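Local coordinates for NIPSNAP domain-containing protein (Burkholderia xenovorans, PDB 5KAK), which is of unknown function but belongs to the NipSnap family and folds as a dimeric alpha-beta-barrel type domain, an antiparallel sheet backed by helices, at residues Tyr16-Arg19 / Glu25-Gln28; Ala27-Arg32 / Arg89-Pro94; Leu42-Gly47 / Leu68-Arg73; Glu12-Asp17 / Arg73-Leu78. One frame throughout, in Å; residues are numbered along the deposited sequence. Where two conformers were deposited one is given.

Contact 1 (Tyr16-Arg19 / Glu25-Gln28)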
loop_
_atom_site.group_PDB
_atom_site.type_symbol
_atom_site.label_atom_id
_atom_site.label_comp_id
_atom_site.label_asym_id
_atom_site.label_seq_id
_atom_site.Cartn_x
_atom_site.Cartn_y
_atom_site.Cartn_z
ATOM N N TYR E 16 0.096 12.485 9.746
ATOM C CA TYR E 16 1.454 12.786 9.314
ATOM C C TYR E 16 2.395 11.659 9.697
ATOM O O TYR E 16 2.435 11.232 10.859
ATOM C CB TYR E 16 1.983 14.079 9.929
ATOM C CG TYR E 16 1.201 15.342 9.690
ATOM C CD1 TYR E 16 0.245 15.446 8.675
ATOM C CD2 TYR E 16 1.461 16.447 10.463
ATOM C CE1 TYR E 16 -0.444 16.632 8.480
ATOM C CE2 TYR E 16 0.792 17.624 10.277
ATOM C CZ TYR E 16 -0.165 17.717 9.293
ATOM O OH TYR E 16 -0.814 18.928 9.157
ATOM N N ASP E 17 3.149 11.174 8.724
ATOM C CA ASP E 17 4.224 10.241 9.009
ATOM C C ASP E 17 5.513 11.030 9.190
ATOM O O ASP E 17 5.841 11.878 8.364
ATOM C CB ASP E 17 4.365 9.218 7.896
ATOM C CG ASP E 17 3.122 8.372 7.730
ATOM O OD1 ASP E 17 2.711 7.727 8.713
ATOM O OD2 ASP E 17 2.548 8.378 6.623
ATOM N N LEU E 18 6.234 10.739 10.267
ATOM C CA LEU E 18 7.404 11.503 10.673
ATOM C C LEU E 18 8.682 10.702 10.466
ATOM O O LEU E 18 8.653 9.481 10.318
ATOM C CB LEU E 18 7.291 11.906 12.149
ATOM C CG LEU E 18 6.017 12.696 12.450
ATOM C CD1 LEU E 18 5.922 13.052 13.917
ATOM C CD2 LEU E 18 6.032 13.946 11.617
ATOM N N ARG E 19 9.815 11.420 10.494
ATOM C CA ARG E 19 11.133 10.809 10.577
ATOM C C ARG E 19 11.135 9.828 11.749
ATOM O O ARG E 19 10.447 10.065 12.752
ATOM C CB ARG E 19 12.181 11.919 10.755
ATOM C CG ARG E 19 13.584 11.471 11.097
ATOM C CD ARG E 19 14.477 12.680 11.317
ATOM N NE ARG E 19 14.317 13.280 12.643
ATOM C CZ ARG E 19 14.762 14.495 12.963
ATOM N NH1 ARG E 19 15.369 15.234 12.043
ATOM N NH2 ARG E 19 14.597 14.976 14.193
ATOM N N GLU E 25 9.883 15.009 19.580
ATOM C CA GLU E 25 10.166 16.409 19.295
ATOM C C GLU E 25 8.943 17.125 18.739
ATOM O O GLU E 25 8.689 18.287 19.089
ATOM C CB GLU E 25 11.323 16.531 18.313
ATOM C CG GLU E 25 11.865 17.945 18.258
ATOM C CD GLU E 25 12.964 18.121 17.243
ATOM O OE1 GLU E 25 13.736 17.160 17.026
ATOM O OE2 GLU E 25 13.054 19.225 16.663
ATOM N N PHE E 26 8.207 16.461 17.838
ATOM C CA PHE E 26 6.974 17.019 17.284
ATOM C C PHE E 26 6.018 17.424 18.405
ATOM O O PHE E 26 5.556 18.574 18.467
ATOM C CB PHE E 26 6.338 15.988 16.340
ATOM C CG PHE E 26 5.155 16.501 15.559
ATOM C CD1 PHE E 26 3.928 16.645 16.165
ATOM C CD2 PHE E 26 5.265 16.800 14.198
ATOM C CE1 PHE E 26 2.838 17.100 15.457
ATOM C CE2 PHE E 26 4.182 17.249 13.481
ATOM C CZ PHE E 26 2.963 17.400 14.103
ATOM N N ALA E 27 5.761 16.499 19.335
ATOM C CA ALA E 27 4.898 16.783 20.479
ATOM C C ALA E 27 5.452 17.912 21.335
ATOM O O ALA E 27 4.698 18.776 21.798
ATOM C CB ALA E 27 4.719 15.519 21.322
ATOM N N GLN E 28 6.764 17.905 21.585
ATOM C CA GLN E 28 7.381 18.984 22.345
ATOM C C GLN E 28 7.126 20.330 21.686
ATOM O O GLN E 28 6.782 21.307 22.357
ATOM C CB GLN E 28 8.883 18.736 22.485
ATOM C CG GLN E 28 9.253 17.700 23.535
ATOM C CD GLN E 28 10.763 17.569 23.710
ATOM O OE1 GLN E 28 11.539 17.936 22.823
ATOM N NE2 GLN E 28 11.184 17.045 24.861
HETATM O O HOH W 1 13.902 14.510 16.719
HETATM O O HOH W 2 15.836 17.549 15.468
#
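Phe26 lays its ring across the end of Leu18, and both leucine methyls reach it: Leu18 CD1 sits 3.8 Å from Phe26 CD2 and equally near Phe26 CB, while Leu18 CD2 is 3.9 Å from Phe26 CD2. The CB of Phe26 is directed at the strand, and with CG opposite the backbone N (chi1 -172°) the ring comes to Leu18 and Tyr16. Phe26 CZ approaches the edge of Tyr16, near the tyrosine plane, 4.1 Å from Tyr16 CD2. As whole side chains, Leu18 and Tyr16 each cross Phe26 at about a right angle. The hydroxyl of Tyr16 is held by Arg14.

Toward the C-terminal end of the strand segment the chemistry changes. Arg19 NH2 and Glu25 OE1 form a long salt bridge of 3.7 Å, and two waters bridge the same atoms. Both waters lie in the guanidinium plane, accept from NH2 and donate to OE1, so the charges meet largely through solvent. Glu25 OE2 bonds to His29.

The first helix here packs on the first strand in a beta-alpha unit of the ferredoxin-like domain: the start of helix 23-42 against the end of strand 10-18, with Val59 of strand 58-65 and Leu96 of strand 96-106 also packing on it.

Contact 2 (Ala27-Arg32 / Arg89-Pro94)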
loop_
_atom_site.group_PDB
_atom_site.type_symbol
_atom_site.label_atom_id
_atom_site.label_comp_id
_atom_site.label_asym_id
_atom_site.label_seq_id
_atom_site.Cartn_x
_atom_site.Cartn_y
_atom_site.Cartn_z
ATOM N N ALA E 27 5.761 16.499 19.335
ATOM C CA ALA E 27 4.898 16.783 20.479
ATOM C C ALA E 27 5.452 17.912 21.335
ATOM O O ALA E 27 4.698 18.776 21.798
ATOM C CB ALA E 27 4.719 15.519 21.322
ATOM N N GLN E 28 6.764 17.905 21.585
ATOM C CA GLN E 28 7.381 18.984 22.345
ATOM C C GLN E 28 7.126 20.330 21.686
ATOM O O GLN E 28 6.782 21.307 22.357
ATOM C CB GLN E 28 8.883 18.736 22.485
ATOM C CG GLN E 28 9.253 17.700 23.535
ATOM C CD GLN E 28 10.763 17.569 23.710
ATOM O OE1 GLN E 28 11.539 17.936 22.823
ATOM N NE2 GLN E 28 11.184 17.045 24.861
ATOM N N HIS E 29 7.315 20.411 20.368
ATOM C CA HIS E 29 7.168 21.703 19.709
ATOM C C HIS E 29 5.736 22.196 19.815
ATOM O O HIS E 29 5.498 23.386 20.052
ATOM C CB HIS E 29 7.596 21.609 18.244
ATOM C CG HIS E 29 9.081 21.536 18.050
ATOM N ND1 HIS E 29 9.946 22.494 18.531
ATOM C CD2 HIS E 29 9.849 20.622 17.411
ATOM C CE1 HIS E 29 11.184 22.170 18.204
ATOM N NE2 HIS E 29 11.151 21.037 17.525
ATOM N N PHE E 30 4.767 21.281 19.675
ATOM C CA PHE E 30 3.370 21.690 19.696
ATOM C C PHE E 30 2.913 22.052 21.100
ATOM O O PHE E 30 2.176 23.028 21.280
ATOM C CB PHE E 30 2.490 20.588 19.075
ATOM C CG PHE E 30 2.228 20.828 17.622
ATOM C CD1 PHE E 30 3.106 20.368 16.659
ATOM C CD2 PHE E 30 1.166 21.631 17.235
ATOM C CE1 PHE E 30 2.892 20.643 15.322
ATOM C CE2 PHE E 30 0.952 21.921 15.914
ATOM C CZ PHE E 30 1.812 21.431 14.953
ATOM N N GLU E 31 3.314 21.280 22.111
ATOM C CA GLU E 31 2.876 21.627 23.458
ATOM C C GLU E 31 3.530 22.920 23.925
ATOM O O GLU E 31 2.884 23.739 24.584
ATOM C CB GLU E 31 3.162 20.493 24.443
ATOM C CG GLU E 31 4.637 20.247 24.702
ATOM C CD GLU E 31 4.877 18.934 25.427
ATOM O OE1 GLU E 31 3.885 18.215 25.681
ATOM O OE2 GLU E 31 6.049 18.624 25.739
ATOM N N ARG E 32 4.797 23.145 23.561
ATOM C CA ARG E 32 5.483 24.349 24.020
ATOM C C ARG E 32 5.090 25.589 23.234
ATOM O O ARG E 32 5.157 26.696 23.771
ATOM C CB ARG E 32 7.004 24.178 23.931
ATOM C CG ARG E 32 7.591 23.167 24.888
ATOM C CD ARG E 32 9.083 23.035 24.657
ATOM N NE ARG E 32 9.690 21.999 25.485
ATOM C CZ ARG E 32 10.943 21.588 25.346
ATOM N NH1 ARG E 32 11.711 22.127 24.408
ATOM N NH2 ARG E 32 11.429 20.639 26.135
ATOM N N ARG E 89 8.185 25.995 9.490
ATOM C CA ARG E 89 9.454 25.909 8.773
ATOM C C ARG E 89 10.603 25.571 9.716
ATOM O O ARG E 89 11.430 24.699 9.424
ATOM C CB ARG E 89 9.725 27.232 8.045
ATOM C CG ARG E 89 11.103 27.324 7.390
ATOM C CD ARG E 89 11.640 28.760 7.379
ATOM N NE ARG E 89 12.088 29.211 8.699
ATOM C CZ ARG E 89 13.254 28.880 9.256
ATOM N NH1 ARG E 89 13.570 29.332 10.462
ATOM N NH2 ARG E 89 14.099 28.081 8.615
ATOM N N LYS E 90 10.662 26.253 10.861
ATOM C CA LYS E 90 11.774 26.059 11.785
ATOM C C LYS E 90 11.703 24.698 12.470
ATOM O O LYS E 90 12.713 23.986 12.556
ATOM C CB LYS E 90 11.782 27.184 12.827
ATOM C CG LYS E 90 12.922 27.118 13.832
ATOM C CD LYS E 90 12.758 28.170 14.927
ATOM C CE LYS E 90 14.016 28.293 15.766
ATOM N NZ LYS E 90 14.509 26.968 16.237
ATOM N N ASN E 91 10.518 24.309 12.948
ATOM C CA ASN E 91 10.432 23.224 13.914
ATOM C C ASN E 91 9.793 21.946 13.408
ATOM O O ASN E 91 10.192 20.875 13.857
ATOM C CB ASN E 91 9.651 23.679 15.149
ATOM C CG ASN E 91 10.297 24.858 15.824
ATOM O OD1 ASN E 91 11.370 24.729 16.420
ATOM N ND2 ASN E 91 9.662 26.016 15.731
ATOM N N ILE E 92 8.797 22.022 12.531
ATOM C CA ILE E 92 8.027 20.845 12.146
ATOM C C ILE E 92 8.445 20.313 10.783
ATOM O O ILE E 92 8.553 19.098 10.595
ATOM C CB ILE E 92 6.515 21.151 12.180
ATOM C CG1 ILE E 92 6.066 21.526 13.603
ATOM C CG2 ILE E 92 5.719 19.960 11.648
ATOM C CD1 ILE E 92 6.467 20.537 14.677
ATOM N N GLN E 93 8.655 21.214 9.827
ATOM C CA GLN E 93 9.086 20.831 8.484
ATOM C C GLN E 93 10.201 19.789 8.467
ATOM O O GLN E 93 10.086 18.817 7.702
ATOM C CB GLN E 93 9.501 22.101 7.727
ATOM C CG GLN E 93 10.091 21.834 6.372
ATOM C CD GLN E 93 9.052 21.330 5.405
ATOM O OE1 GLN E 93 7.908 21.777 5.434
ATOM N NE2 GLN E 93 9.436 20.385 4.552
ATOM N N PRO E 94 11.277 19.907 9.259
ATOM C CA PRO E 94 12.342 18.890 9.208
ATOM C C PRO E 94 11.933 17.512 9.709
ATOM O O PRO E 94 12.684 16.548 9.481
ATOM C CB PRO E 94 13.438 19.481 10.099
ATOM C CG PRO E 94 13.124 20.945 10.178
ATOM C CD PRO E 94 11.650 21.030 10.141
#
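Two helical segments come closest at His29 and Asn91, whose CA atoms are 6.8 Å apart. Segment 27-32 runs within helix 23-42 and widens into a pi-type turn at 30-32; segment 89-94 starts in a pi-type turn of its own and tightens to a 3-10 turn at 93-94.

At the closest point the imidazole of His29 turns one face to Asn91 CB. That carbon stands over the centre of the ring, 3.5 Å from its centroid and only 7° off the normal, a well-formed CH-pi contact. The amide beyond is tilted by 39° to the ring, bringing Asn91 OD1 to 3.1 Å from His29 CE1; the oxygen is also near ND1, but at too poor an angle for a hydrogen bond. What fixes the imidazole's rotation is probably Glu25, one turn earlier, bonded to NE2.

Beside this pair, Ile92 CD1 touches both Phe30 and His29: 3.6 Å from Phe30 CE1 and 3.9 Å from His29 CB. Ile92 CG1 follows at 3.7 Å from Phe30 CE1, and Phe30 and Ile92 cross at about a right angle.

Helices 23-42 and 82-92 are thus packed against each other, with Tyr87 and Trp84 continuing the packing around Phe30 and Phe109 of a second subunit packing on Phe30.

Contact 3 (Leu42-Gly47 / Leu68-Arg73)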
loop_
_atom_site.group_PDB
_atom_site.type_symbol
_atom_site.label_atom_id
_atom_site.label_comp_id
_atom_site.label_asym_id
_atom_site.label_seq_id
_atom_site.Cartn_x
_atom_site.Cartn_y
_atom_site.Cartn_z
ATOM N N LEU E 42 -8.045 27.453 14.339
ATOM C CA LEU E 42 -8.847 26.382 13.755
ATOM C C LEU E 42 -10.109 26.131 14.573
ATOM O O LEU E 42 -11.187 25.913 14.008
ATOM C CB LEU E 42 -8.005 25.116 13.614
ATOM C CG LEU E 42 -6.886 25.269 12.579
ATOM C CD1 LEU E 42 -6.234 23.921 12.204
ATOM C CD2 LEU E 42 -7.391 26.013 11.335
ATOM N N GLY E 43 -10.005 26.142 15.896
ATOM C CA GLY E 43 -11.218 26.213 16.688
ATOM C C GLY E 43 -11.556 25.012 17.544
ATOM O O GLY E 43 -11.776 25.154 18.750
ATOM N N ARG E 44 -11.609 23.817 16.940
ATOM C CA ARG E 44 -12.238 22.654 17.572
ATOM C C ARG E 44 -11.343 21.426 17.426
ATOM O O ARG E 44 -11.559 20.586 16.550
ATOM C CB ARG E 44 -13.626 22.420 16.982
ATOM C CG ARG E 44 -14.563 23.627 17.144
ATOM C CD ARG E 44 -15.895 23.335 16.507
ATOM N NE ARG E 44 -16.912 24.333 16.810
ATOM C CZ ARG E 44 -17.190 25.371 16.036
ATOM N NH1 ARG E 44 -16.509 25.564 14.912
ATOM N NH2 ARG E 44 -18.156 26.211 16.386
ATOM N N LEU E 45 -10.351 21.314 18.305
ATOM C CA LEU E 45 -9.533 20.105 18.361
ATOM C C LEU E 45 -10.326 18.974 19.004
ATOM O O LEU E 45 -10.769 19.087 20.154
ATOM C CB LEU E 45 -8.234 20.367 19.130
ATOM C CG LEU E 45 -7.264 19.182 19.233
ATOM C CD1 LEU E 45 -6.889 18.640 17.850
ATOM C CD2 LEU E 45 -6.014 19.592 20.030
ATOM N N ILE E 46 -10.516 17.885 18.257
ATOM C CA ILE E 46 -11.131 16.677 18.796
ATOM C C ILE E 46 -10.094 15.765 19.447
ATOM O O ILE E 46 -10.364 15.142 20.475
ATOM C CB ILE E 46 -11.908 15.953 17.677
ATOM C CG1 ILE E 46 -13.106 16.809 17.239
ATOM C CG2 ILE E 46 -12.338 14.553 18.121
ATOM C CD1 ILE E 46 -13.696 16.405 15.918
ATOM N N GLY E 47 -8.895 15.690 18.885
ATOM C CA GLY E 47 -7.852 14.835 19.418
ATOM C C GLY E 47 -6.560 15.021 18.664
ATOM O O GLY E 47 -6.583 15.228 17.444
ATOM N N LEU E 68 -18.052 23.240 5.412
ATOM C CA LEU E 68 -16.894 23.359 4.533
ATOM C C LEU E 68 -16.408 24.799 4.417
ATOM O O LEU E 68 -15.197 25.038 4.365
ATOM C CB LEU E 68 -17.235 22.801 3.157
ATOM C CG LEU E 68 -17.454 21.293 3.163
ATOM C CD1 LEU E 68 -18.130 20.885 1.861
ATOM C CD2 LEU E 68 -16.126 20.582 3.346
ATOM N N GLU E 69 -17.335 25.763 4.348
ATOM C CA GLU E 69 -16.956 27.176 4.333
ATOM C C GLU E 69 -16.137 27.536 5.567
ATOM O O GLU E 69 -15.108 28.217 5.468
ATOM C CB GLU E 69 -18.207 28.057 4.259
ATOM N N ASP E 70 -16.594 27.084 6.740
ATOM C CA ASP E 70 -15.920 27.360 8.011
ATOM C C ASP E 70 -14.495 26.834 8.006
ATOM O O ASP E 70 -13.559 27.526 8.433
ATOM C CB ASP E 70 -16.729 26.723 9.143
ATOM C CG ASP E 70 -16.174 27.005 10.530
ATOM O OD1 ASP E 70 -15.811 28.166 10.837
ATOM O OD2 ASP E 70 -16.146 26.049 11.334
ATOM N N ARG E 71 -14.313 25.601 7.541
ATOM C CA ARG E 71 -12.981 25.019 7.497
ATOM C C ARG E 71 -12.071 25.797 6.557
ATOM O O ARG E 71 -10.921 26.095 6.906
ATOM C CB ARG E 71 -13.077 23.552 7.074
ATOM C CG ARG E 71 -11.743 22.940 6.786
ATOM C CD ARG E 71 -11.856 21.508 6.303
ATOM N NE ARG E 71 -10.524 21.035 5.975
ATOM C CZ ARG E 71 -9.922 21.223 4.805
ATOM N NH1 ARG E 71 -10.535 21.884 3.830
ATOM N NH2 ARG E 71 -8.686 20.768 4.632
ATOM N N ALA E 72 -12.576 26.147 5.371
ATOM C CA ALA E 72 -11.780 26.904 4.411
ATOM C C ALA E 72 -11.399 28.267 4.966
ATOM O O ALA E 72 -10.273 28.734 4.767
ATOM C CB ALA E 72 -12.539 27.065 3.093
ATOM N N ARG E 73 -12.328 28.930 5.655
ATOM C CA ARG E 73 -12.037 30.262 6.165
ATOM C C ARG E 73 -10.987 30.198 7.262
ATOM O O ARG E 73 -10.030 30.985 7.270
ATOM C CB ARG E 73 -13.316 30.922 6.677
#
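Arg44 reaches from the turn into strand 45-51 toward Asp70 in the first turn of helix 68-80, in the antiparallel sheet and helix layer of a ferredoxin-like, dimeric alpha-beta-barrel type domain. Around that turn, Gly43 leaves the preceding helix with a positive phi of 114°, a backbone shape suited to glycine, and Ile46 and Gly47 both face Leu62 in a classic beta bulge. The contact is a slender one, burying 49 Å² in all, and rests on a single pair of side chains.

Its close part is local to each partner. Asp70 OD2 accepts from the backbone N of Glu66 and OD1 pairs with Arg74, so both carboxylate oxygens are already engaged. Arg44 has its main partner in Glu66, through NH2, and its side chain also packs on Leu113 and Leu116.

The loose part is the link across the segments. Arg44 stays extended from CG to NE, and its guanidinium stands 70° from the carboxylate plane of Asp70. With the planes this steep and a single long approach, the pair is not a two-pronged one, consistent with charge attraction serving as a supplement to the Glu66 bridge. Asp70 OD2 lies at the guanidinium edge, near its plane, in a long salt bridge 3.6 Å from Arg44 NH1.

Contact 4 (Glu12-Asp17 / Arg73-Leu78)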
loop_
_atom_site.group_PDB
_atom_site.type_symbol
_atom_site.label_atom_id
_atom_site.label_comp_id
_atom_site.label_asym_id
_atom_site.label_seq_id
_atom_site.Cartn_x
_atom_site.Cartn_y
_atom_site.Cartn_z
ATOM N N GLU E 12 -12.035 16.929 9.895
ATOM C CA GLU E 12 -10.854 16.627 9.099
ATOM C C GLU E 12 -9.892 15.806 9.941
ATOM O O GLU E 12 -9.503 16.234 11.032
ATOM C CB GLU E 12 -10.155 17.894 8.609
ATOM C CG GLU E 12 -8.946 17.596 7.714
ATOM C CD GLU E 12 -8.224 18.865 7.252
ATOM O OE1 GLU E 12 -7.327 18.770 6.396
ATOM O OE2 GLU E 12 -8.572 19.963 7.720
ATOM N N GLU E 13 -9.529 14.630 9.444
ATOM C CA GLU E 13 -8.477 13.826 10.050
ATOM C C GLU E 13 -7.193 14.058 9.266
ATOM O O GLU E 13 -7.177 13.920 8.041
ATOM C CB GLU E 13 -8.846 12.343 10.060
ATOM C CG GLU E 13 -7.784 11.506 10.742
ATOM C CD GLU E 13 -8.199 10.066 10.963
ATOM O OE1 GLU E 13 -9.101 9.560 10.256
ATOM O OE2 GLU E 13 -7.602 9.437 11.857
ATOM N N ARG E 14 -6.132 14.471 9.959
ATOM C CA ARG E 14 -4.835 14.668 9.335
ATOM C C ARG E 14 -3.868 13.651 9.923
ATOM O O ARG E 14 -3.844 13.437 11.140
ATOM C CB ARG E 14 -4.335 16.114 9.526
ATOM C CG ARG E 14 -5.266 17.118 8.846
ATOM C CD ARG E 14 -4.782 18.539 9.029
ATOM N NE ARG E 14 -3.543 18.823 8.312
ATOM C CZ ARG E 14 -3.478 19.179 7.026
ATOM N NH1 ARG E 14 -4.574 19.268 6.291
ATOM N NH2 ARG E 14 -2.306 19.460 6.471
ATOM N N ILE E 15 -3.124 12.987 9.050
ATOM C CA ILE E 15 -2.252 11.879 9.425
ATOM C C ILE E 15 -0.869 12.192 8.866
ATOM O O ILE E 15 -0.687 12.210 7.641
ATOM C CB ILE E 15 -2.773 10.542 8.877
ATOM C CG1 ILE E 15 -4.218 10.268 9.336
ATOM C CG2 ILE E 15 -1.822 9.425 9.236
ATOM C CD1 ILE E 15 -4.886 9.123 8.569
ATOM N N TYR E 16 0.096 12.485 9.746
ATOM C CA TYR E 16 1.454 12.786 9.314
ATOM C C TYR E 16 2.395 11.659 9.697
ATOM O O TYR E 16 2.435 11.232 10.859
ATOM C CB TYR E 16 1.983 14.079 9.929
ATOM C CG TYR E 16 1.201 15.342 9.690
ATOM C CD1 TYR E 16 0.245 15.446 8.675
ATOM C CD2 TYR E 16 1.461 16.447 10.463
ATOM C CE1 TYR E 16 -0.444 16.632 8.480
ATOM C CE2 TYR E 16 0.792 17.624 10.277
ATOM C CZ TYR E 16 -0.165 17.717 9.293
ATOM O OH TYR E 16 -0.814 18.928 9.157
ATOM N N ASP E 17 3.149 11.174 8.724
ATOM C CA ASP E 17 4.224 10.241 9.009
ATOM C C ASP E 17 5.513 11.030 9.190
ATOM O O ASP E 17 5.841 11.878 8.364
ATOM C CB ASP E 17 4.365 9.218 7.896
ATOM C CG ASP E 17 3.122 8.372 7.730
ATOM O OD1 ASP E 17 2.711 7.727 8.713
ATOM O OD2 ASP E 17 2.548 8.378 6.623
ATOM N N ARG E 73 -12.328 28.930 5.655
ATOM C CA ARG E 73 -12.037 30.262 6.165
ATOM C C ARG E 73 -10.987 30.198 7.262
ATOM O O ARG E 73 -10.030 30.985 7.270
ATOM C CB ARG E 73 -13.316 30.922 6.677
ATOM N N ARG E 74 -11.154 29.270 8.201
ATOM C CA ARG E 74 -10.228 29.187 9.321
ATOM C C ARG E 74 -8.850 28.722 8.865
ATOM O O ARG E 74 -7.829 29.225 9.352
ATOM C CB ARG E 74 -10.793 28.260 10.401
ATOM C CG ARG E 74 -12.115 28.735 10.978
ATOM C CD ARG E 74 -12.634 27.841 12.103
ATOM N NE ARG E 74 -13.725 28.489 12.833
ATOM C CZ ARG E 74 -13.553 29.230 13.926
ATOM N NH1 ARG E 74 -12.332 29.423 14.413
ATOM N NH2 ARG E 74 -14.593 29.793 14.533
ATOM N N ARG E 75 -8.795 27.748 7.946
ATOM C CA ARG E 75 -7.498 27.287 7.467
ATOM C C ARG E 75 -6.790 28.360 6.647
ATOM O O ARG E 75 -5.562 28.481 6.720
ATOM C CB ARG E 75 -7.651 25.989 6.671
ATOM C CG ARG E 75 -7.886 24.763 7.555
ATOM C CD ARG E 75 -7.787 23.454 6.772
ATOM N NE ARG E 75 -6.490 23.314 6.115
ATOM C CZ ARG E 75 -5.394 22.868 6.717
ATOM N NH1 ARG E 75 -5.433 22.502 7.989
ATOM N NH2 ARG E 75 -4.258 22.793 6.039
ATOM N N ALA E 76 -7.537 29.170 5.892
ATOM C CA ALA E 76 -6.892 30.232 5.128
ATOM C C ALA E 76 -6.240 31.255 6.054
ATOM O O ALA E 76 -5.123 31.720 5.790
ATOM C CB ALA E 76 -7.909 30.907 4.207
ATOM N N ILE E 77 -6.928 31.609 7.143
ATOM C CA ILE E 77 -6.364 32.518 8.137
ATOM C C ILE E 77 -5.087 31.939 8.735
ATOM O O ILE E 77 -4.088 32.651 8.902
ATOM C CB ILE E 77 -7.404 32.821 9.231
ATOM C CG1 ILE E 77 -8.571 33.622 8.655
ATOM C CG2 ILE E 77 -6.751 33.537 10.408
ATOM C CD1 ILE E 77 -9.685 33.856 9.647
ATOM N N LEU E 78 -5.101 30.648 9.082
ATOM C CA LEU E 78 -3.915 30.036 9.682
ATOM C C LEU E 78 -2.733 30.062 8.719
ATOM O O LEU E 78 -1.632 30.496 9.078
ATOM C CB LEU E 78 -4.219 28.601 10.115
ATOM C CG LEU E 78 -3.063 27.865 10.813
ATOM C CD1 LEU E 78 -2.761 28.441 12.202
ATOM C CD2 LEU E 78 -3.376 26.379 10.891
HETATM O O HOH W 3 -7.812 21.591 9.632
#
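Arg14 and Arg75 come at each other from opposite directions and lay their guanidinium groups nearly face to face, the planes 19° apart. The stack is offset: Arg75 NH2 is 3.5 Å from Arg14 NH1, and each group has a nitrogen of the other over its face, toward the rim. A bend at chi3 in both chains (68° in Arg14, 58° in Arg75) turns the flat ends into this arrangement.

Arg14 is held in its plane by residues on its own strand. NE and NH2 grip Tyr16 OH side-on, at 2.9 Å from NE, while NH1 bonds to Glu12 OE1 at 2.8 Å; the glutamate oxygen is met from above the carboxylate plane.

Glu12 stretches out crosswise to Arg75, its carboxylate at a steep angle to the guanidinium. OE2 touches Arg75 CD at 3.7 Å and lies well out of the guanidinium plane, so no N-H points at it. A water makes the connection instead, donating to Glu12 OE2 and accepting from Arg75 NH1 at 3.0 Å.

Glu12 also receives Arg71 through OE2 and Asn101 through OE1. This buried carboxylate, surrounded by three arginines, probably offsets much of their charge and so allows the two stacked guanidinium groups to lie together between sheet and helix.

All four contacts join helices to the sheet or to one another within a single NIPSNAP domain. Contacts 1 and 2 share helix 23-42, their centres 8 Å apart, and touch where Phe26 meets Ile92. Contacts 3 and 4 share helix 68-80, also 8 Å apart, and are tied by the salt bridge from Arg71 to Glu12. Contacts 1 and 3 lie on opposite sides of the chain's centre, about 22 Å apart between centres; strand 10-18 carries contacts 1 and 4. Along the chain contact 1 closes before contact 3 opens, contact 3 nests inside the loops of contacts 2 and 4, and those two cross, so the chain returns to the same strand and helices from distant parts of its sequence.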